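PDB 4Z7X: MdbA from Actinomyces oris, which is a thiol-disulfide oxidoreductase of the thioredoxin clan that probably forms disulfide bonds in exported proteins, among them pilus components assembled by sortase. Local coordinates for residues P57-F63 with T196-K202; S66-A71 with F131-S135. One frame throughout, in Å; residues are numbered along the deposited sequence. Where two conformers were deposited one is given.

Contact 1: P57-F63 with T196-K202; sequences PVLDIYF and TPTVFFK
With CG anti to the backbone N in both residues (chi1 -179° in F201, -178° in L59), the F201 ring reaches P57 at the strand end and L59 CD1 meets V199 CG1 at 3.8 Å. On the other face Y62 and F200 both turn CG beside their own backbone N, and their side chains pass each other with the ring planes steeply inclined, Y62 CE1 3.9 Å from F200 CE2. T198 O sits at the edge of the Y62 ring, in its plane, and accepts from Y62 N at 2.9 Å. D60 and F200 are an antiparallel hydrogen-bonded pair, D60 N to F200 O at 2.8 Å and F200 N to D60 O at 3.0 Å. This antiparallel pairing of 58-63 with 198-201 belongs to the central sheet of the thioredoxin fold, in which strand 91-96 flanks 58-63 in parallel on its other side. D60 OD1 is bonded to H95, whose ring also stacks on Y62. P57 CB packs 3.7 Å from F201 CE1, and L59 CD1 lies close to the same ring; an alanine in place of F201 would probably leave P57 without its aromatic neighbour and open a gap beside L59. Next to P197, T198 N donates to Y62 O at 3.1 Å.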
loop_
_atom_site.group_PDB
_atom_site.type_symbol
_atom_site.label_atom_id
_atom_site.label_comp_id
_atom_site.label_asym_id
_atom_site.label_seq_id
_atom_site.Cartn_x
_atom_site.Cartn_y
_atom_site.Cartn_z
ATOM N N PRO A 57 -15.344 -1.739 -8.346
ATOM C CA PRO A 57 -14.380 -2.667 -8.888
ATOM C C PRO A 57 -13.015 -2.503 -8.252
ATOM O O PRO A 57 -12.684 -1.438 -7.731
ATOM C CB PRO A 57 -14.275 -2.231 -10.357
ATOM C CG PRO A 57 -15.402 -1.369 -10.613
ATOM C CD PRO A 57 -15.625 -0.668 -9.331
ATOM N N VAL A 58 -12.226 -3.544 -8.341
ATOM C CA VAL A 58 -10.922 -3.601 -7.720
ATOM C C VAL A 58 -9.856 -2.847 -8.483
ATOM O O VAL A 58 -9.588 -3.147 -9.651
ATOM C CB VAL A 58 -10.489 -5.065 -7.464
ATOM C CG1 VAL A 58 -9.131 -5.087 -6.795
ATOM C CG2 VAL A 58 -11.514 -5.759 -6.573
ATOM N N LEU A 59 -9.176 -1.938 -7.771
ATOM C CA LEU A 59 -7.946 -1.286 -8.267
ATOM C C LEU A 59 -6.775 -1.839 -7.445
ATOM O O LEU A 59 -6.687 -1.588 -6.227
ATOM C CB LEU A 59 -8.006 0.223 -8.093
ATOM C CG LEU A 59 -6.826 1.023 -8.608
ATOM C CD1 LEU A 59 -6.775 1.029 -10.130
ATOM C CD2 LEU A 59 -6.921 2.442 -8.038
ATOM N N ASP A 60 -5.920 -2.622 -8.108
ATOM C CA ASP A 60 -4.783 -3.269 -7.459
ATOM C C ASP A 60 -3.557 -2.419 -7.754
ATOM O O ASP A 60 -3.281 -2.123 -8.931
ATOM C CB ASP A 60 -4.517 -4.641 -8.117
ATOM C CG ASP A 60 -5.503 -5.701 -7.735
ATOM O OD1 ASP A 60 -5.606 -5.971 -6.542
ATOM O OD2 ASP A 60 -6.172 -6.301 -8.640
ATOM N N ILE A 61 -2.801 -2.074 -6.731
ATOM C CA ILE A 61 -1.541 -1.383 -6.872
ATOM C C ILE A 61 -0.411 -2.207 -6.218
ATOM O O ILE A 61 -0.415 -2.424 -5.024
ATOM C CB ILE A 61 -1.559 0.034 -6.251
ATOM C CG1 ILE A 61 -2.739 0.864 -6.857
ATOM C CG2 ILE A 61 -0.239 0.723 -6.518
ATOM C CD1 ILE A 61 -2.945 2.217 -6.243
ATOM N N TYR A 62 0.515 -2.636 -7.068
ATOM C CA TYR A 62 1.742 -3.320 -6.651
ATOM C C TYR A 62 2.831 -2.264 -6.534
ATOM O O TYR A 62 3.089 -1.506 -7.495
ATOM C CB TYR A 62 2.165 -4.419 -7.646
ATOM C CG TYR A 62 1.279 -5.618 -7.648
ATOM C CD1 TYR A 62 0.063 -5.640 -8.335
ATOM C CD2 TYR A 62 1.659 -6.754 -6.974
ATOM C CE1 TYR A 62 -0.747 -6.771 -8.301
ATOM C CE2 TYR A 62 0.878 -7.898 -6.965
ATOM C CZ TYR A 62 -0.327 -7.902 -7.622
ATOM O OH TYR A 62 -1.142 -9.028 -7.597
ATOM N N PHE A 63 3.451 -2.203 -5.362
ATOM C CA PHE A 63 4.385 -1.115 -5.053
ATOM C C PHE A 63 5.514 -1.588 -4.149
ATOM O O PHE A 63 5.440 -2.650 -3.523
ATOM C CB PHE A 63 3.627 0.014 -4.364
ATOM C CG PHE A 63 3.243 -0.301 -2.951
ATOM C CD1 PHE A 63 2.085 -0.988 -2.638
ATOM C CD2 PHE A 63 4.137 -0.033 -1.938
ATOM C CE1 PHE A 63 1.812 -1.300 -1.319
ATOM C CE2 PHE A 63 3.869 -0.330 -0.631
ATOM C CZ PHE A 63 2.698 -0.989 -0.315
ATOM N N THR A 196 7.728 -2.085 -10.697
ATOM C CA THR A 196 6.818 -1.319 -9.836
ATOM C C THR A 196 6.765 0.171 -10.269
ATOM O O THR A 196 7.730 0.702 -10.796
ATOM C CB THR A 196 7.201 -1.355 -8.348
ATOM O OG1 THR A 196 8.564 -0.957 -8.196
ATOM C CG2 THR A 196 7.039 -2.741 -7.788
ATOM N N PRO A 197 5.626 0.830 -10.111
ATOM C CA PRO A 197 4.354 0.189 -9.791
ATOM C C PRO A 197 3.818 -0.674 -10.932
ATOM O O PRO A 197 4.214 -0.502 -12.074
ATOM C CB PRO A 197 3.426 1.381 -9.550
ATOM C CG PRO A 197 3.986 2.465 -10.376
ATOM C CD PRO A 197 5.463 2.269 -10.439
ATOM N N THR A 198 2.918 -1.610 -10.592
ATOM C CA THR A 198 2.098 -2.305 -11.569
ATOM C C THR A 198 0.672 -2.109 -11.090
ATOM O O THR A 198 0.392 -2.300 -9.900
ATOM C CB THR A 198 2.438 -3.816 -11.713
ATOM O OG1 THR A 198 3.768 -3.973 -12.221
ATOM C CG2 THR A 198 1.465 -4.459 -12.663
ATOM N N VAL A 199 -0.211 -1.725 -11.993
ATOM C CA VAL A 199 -1.608 -1.425 -11.642
ATOM C C VAL A 199 -2.564 -2.257 -12.501
ATOM O O VAL A 199 -2.399 -2.384 -13.722
ATOM C CB VAL A 199 -1.858 0.103 -11.839
ATOM C CG1 VAL A 199 -3.291 0.486 -11.543
ATOM C CG2 VAL A 199 -0.930 0.924 -10.927
ATOM N N PHE A 200 -3.588 -2.812 -11.842
ATOM C CA PHE A 200 -4.684 -3.490 -12.520
ATOM C C PHE A 200 -5.989 -2.849 -12.088
ATOM O O PHE A 200 -6.129 -2.393 -10.935
ATOM C CB PHE A 200 -4.687 -4.964 -12.145
ATOM C CG PHE A 200 -3.475 -5.705 -12.581
ATOM C CD1 PHE A 200 -3.453 -6.341 -13.811
ATOM C CD2 PHE A 200 -2.386 -5.842 -11.721
ATOM C CE1 PHE A 200 -2.333 -7.022 -14.220
ATOM C CE2 PHE A 200 -1.258 -6.536 -12.111
ATOM C CZ PHE A 200 -1.234 -7.135 -13.371
ATOM N N PHE A 201 -6.937 -2.798 -13.011
ATOM C CA PHE A 201 -8.291 -2.332 -12.721
ATOM C C PHE A 201 -9.269 -3.302 -13.319
ATOM O O PHE A 201 -9.207 -3.605 -14.497
ATOM C CB PHE A 201 -8.539 -0.907 -13.232
ATOM C CG PHE A 201 -9.917 -0.425 -12.900
ATOM C CD1 PHE A 201 -10.320 -0.319 -11.592
ATOM C CD2 PHE A 201 -10.822 -0.129 -13.898
ATOM C CE1 PHE A 201 -11.603 0.096 -11.278
ATOM C CE2 PHE A 201 -12.088 0.275 -13.594
ATOM C CZ PHE A 201 -12.487 0.378 -12.288
ATOM N N LYS A 202 -10.144 -3.838 -12.478
ATOM C CA LYS A 202 -11.011 -4.953 -12.872
ATOM C C LYS A 202 -10.224 -6.112 -13.496
ATOM O O LYS A 202 -10.683 -6.752 -14.455
ATOM C CB LYS A 202 -12.080 -4.487 -13.841
ATOM C CG LYS A 202 -12.971 -3.410 -13.285
ATOM C CD LYS A 202 -13.866 -2.774 -14.337
ATOM C CE LYS A 202 -15.074 -3.639 -14.602
ATOM N NZ LYS A 202 -16.033 -2.990 -15.521
#

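Contact 2: S66-A71 with F131-S135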
loop_
_atom_site.group_PDB
_atom_site.type_symbol
_atom_site.label_atom_id
_atom_site.label_comp_id
_atom_site.label_asym_id
_atom_site.label_seq_id
_atom_site.Cartn_x
_atom_site.Cartn_y
_atom_site.Cartn_z
ATOM N N SER A 66 10.489 1.672 -1.482
ATOM C CA SER A 66 11.787 2.213 -1.904
ATOM C C SER A 66 11.900 2.509 -3.403
ATOM O O SER A 66 12.995 2.828 -3.884
ATOM C CB SER A 66 12.912 1.261 -1.513
ATOM O OG SER A 66 13.032 1.174 -0.103
ATOM N N CYS A 67 10.759 2.504 -4.095
ATOM C CA CYS A 67 10.697 2.751 -5.546
ATOM C C CYS A 67 10.294 4.200 -5.823
ATOM O O CYS A 67 9.189 4.662 -5.434
ATOM C CB CYS A 67 9.715 1.766 -6.214
ATOM S SG CYS A 67 9.377 2.165 -7.953
ATOM N N SER A 68 11.153 4.921 -6.523
ATOM C CA SER A 68 10.863 6.330 -6.815
ATOM C C SER A 68 9.661 6.535 -7.702
ATOM O O SER A 68 8.948 7.526 -7.544
ATOM C CB SER A 68 12.112 6.999 -7.414
ATOM O OG SER A 68 12.444 6.452 -8.679
ATOM N N HIS A 69 9.418 5.599 -8.626
ATOM C CA HIS A 69 8.239 5.696 -9.453
ATOM C C HIS A 69 6.952 5.499 -8.643
ATOM O O HIS A 69 5.935 6.164 -8.886
ATOM C CB HIS A 69 8.312 4.699 -10.606
ATOM C CG HIS A 69 9.416 4.982 -11.559
ATOM N ND1 HIS A 69 10.612 4.305 -11.545
ATOM C CD2 HIS A 69 9.512 5.903 -12.541
ATOM C CE1 HIS A 69 11.391 4.788 -12.495
ATOM N NE2 HIS A 69 10.745 5.760 -13.110
ATOM N N CYS A 70 6.988 4.582 -7.689
ATOM C CA CYS A 70 5.889 4.396 -6.735
ATOM C C CYS A 70 5.674 5.636 -5.863
ATOM O O CYS A 70 4.548 5.992 -5.578
ATOM C CB CYS A 70 6.150 3.187 -5.833
ATOM S SG CYS A 70 6.101 1.640 -6.751
ATOM N N ALA A 71 6.749 6.284 -5.445
ATOM C CA ALA A 71 6.609 7.509 -4.641
ATOM C C ALA A 71 5.938 8.592 -5.463
ATOM O O ALA A 71 5.062 9.297 -4.954
ATOM C CB ALA A 71 7.973 7.978 -4.120
ATOM N N PHE A 131 5.589 7.251 2.025
ATOM C CA PHE A 131 6.049 7.620 0.690
ATOM C C PHE A 131 6.504 9.075 0.629
ATOM O O PHE A 131 7.424 9.396 -0.100
ATOM C CB PHE A 131 4.984 7.354 -0.365
ATOM C CG PHE A 131 5.108 6.006 -1.027
ATOM C CD1 PHE A 131 6.282 5.661 -1.657
ATOM C CD2 PHE A 131 4.103 5.044 -0.959
ATOM C CE1 PHE A 131 6.424 4.443 -2.297
ATOM C CE2 PHE A 131 4.233 3.839 -1.620
ATOM C CZ PHE A 131 5.409 3.531 -2.277
ATOM N N GLU A 132 5.871 9.951 1.389
ATOM C CA GLU A 132 6.241 11.375 1.428
ATOM C C GLU A 132 7.668 11.535 1.943
ATOM O O GLU A 132 8.422 12.395 1.497
ATOM C CB GLU A 132 5.236 12.143 2.318
ATOM C CG GLU A 132 5.433 13.649 2.382
ATOM C CD GLU A 132 4.181 14.362 2.882
ATOM O OE1 GLU A 132 3.142 13.699 3.108
ATOM O OE2 GLU A 132 4.236 15.582 3.078
ATOM N N ILE A 133 8.034 10.712 2.915
ATOM C CA ILE A 133 9.428 10.749 3.415
ATOM C C ILE A 133 10.401 10.510 2.236
ATOM O O ILE A 133 11.394 11.230 2.053
ATOM C CB ILE A 133 9.696 9.687 4.522
ATOM C CG1 ILE A 133 9.017 10.073 5.817
ATOM C CG2 ILE A 133 11.174 9.516 4.812
ATOM C CD1 ILE A 133 9.081 9.011 6.892
ATOM N N PHE A 134 10.111 9.485 1.454
ATOM C CA PHE A 134 10.974 9.104 0.363
ATOM C C PHE A 134 10.980 10.200 -0.694
ATOM O O PHE A 134 12.034 10.578 -1.184
ATOM C CB PHE A 134 10.515 7.759 -0.220
ATOM C CG PHE A 134 11.518 7.109 -1.127
ATOM C CD1 PHE A 134 12.448 6.211 -0.624
ATOM C CD2 PHE A 134 11.535 7.384 -2.471
ATOM C CE1 PHE A 134 13.376 5.611 -1.450
ATOM C CE2 PHE A 134 12.467 6.785 -3.310
ATOM C CZ PHE A 134 13.387 5.893 -2.799
ATOM N N SER A 135 9.801 10.724 -1.036
ATOM C CA SER A 135 9.748 11.801 -2.005
ATOM C C SER A 135 10.551 13.019 -1.565
ATOM O O SER A 135 11.262 13.633 -2.352
ATOM C CB SER A 135 8.304 12.236 -2.263
ATOM O OG SER A 135 7.593 11.238 -2.910
HETATM O O HOH W 1 5.117 10.327 -2.464
#
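F131 and F134, one helical turn apart, project as two bumps from helix 123-140 against the start of helix 68-86, and A71 is the small residue that lets them in. Its methyl group fits between the two rings, 3.8 Å from F131 CD1 and 4.0 Å from F134 CD2, while S135 OG approaches the same methyl at 3.5 Å. F131 lies along the first turn of the helix: CD1 rests on A71 CA, and CZ at the far end of the ring meets C70 CB at 3.6 Å, with C70 O above one face, displaced toward the rim. Its chi1 of -94° is well away from a staggered value, as though the ring were swung round to follow this backbone. F134 takes the neighbouring hollow, where the chain enters the helix. CG anti to the backbone N (chi1 -166°) extends the ring into the bend 66-68; in the conformer given, CZ comes within 3.3 Å of S66 O and CE2 within 3.9 Å of S68 CA. M146 touches F134 from a loop, and Y65 and H127 meet the F131 ring. The direct contact is van der Waals packing of rings on backbone and methyl, and one water joins the helices beside A71: it donates to A71 O at 2.7 Å and is hydrogen-bonded to S135 OG. Within 66-71, C67 occupies the N-cap, and its SG accepts from C70 N at 3.4 Å, a nearly straight bond (162° at the hydrogen) that ties the two cysteines' turn together. The two rings therefore back the first turn of a helix opening with C67-S68-H69-C70, a CxxC motif placed as in thioredoxin-like oxidoreductases and consistent with the redox site, with no disulfide joining the two sulfurs in this structure.

The centres of contacts 1 and 2 lie about 17 Å apart, yet their ends meet at the two cysteines. Strand 58-63 leads through a short loop into helix 68-86, and contact 2 is nested inside the chain loop that contact 1 closes. T196 and P197, the latter preceded by a cis peptide as in the cis-proline loop of thioredoxins, face the CxxC: T196 OG1 is 3.2 Å from C67 SG, and P197 N is 3.5 Å from C70 SG. F63 CA packs against C70 SG at 3.7 Å. The probable redox site thus lies where the sheet end of contact 1 meets the helix start of contact 2. The bound sulfonic acid lies elsewhere, about 11 Å from the V58 side chain.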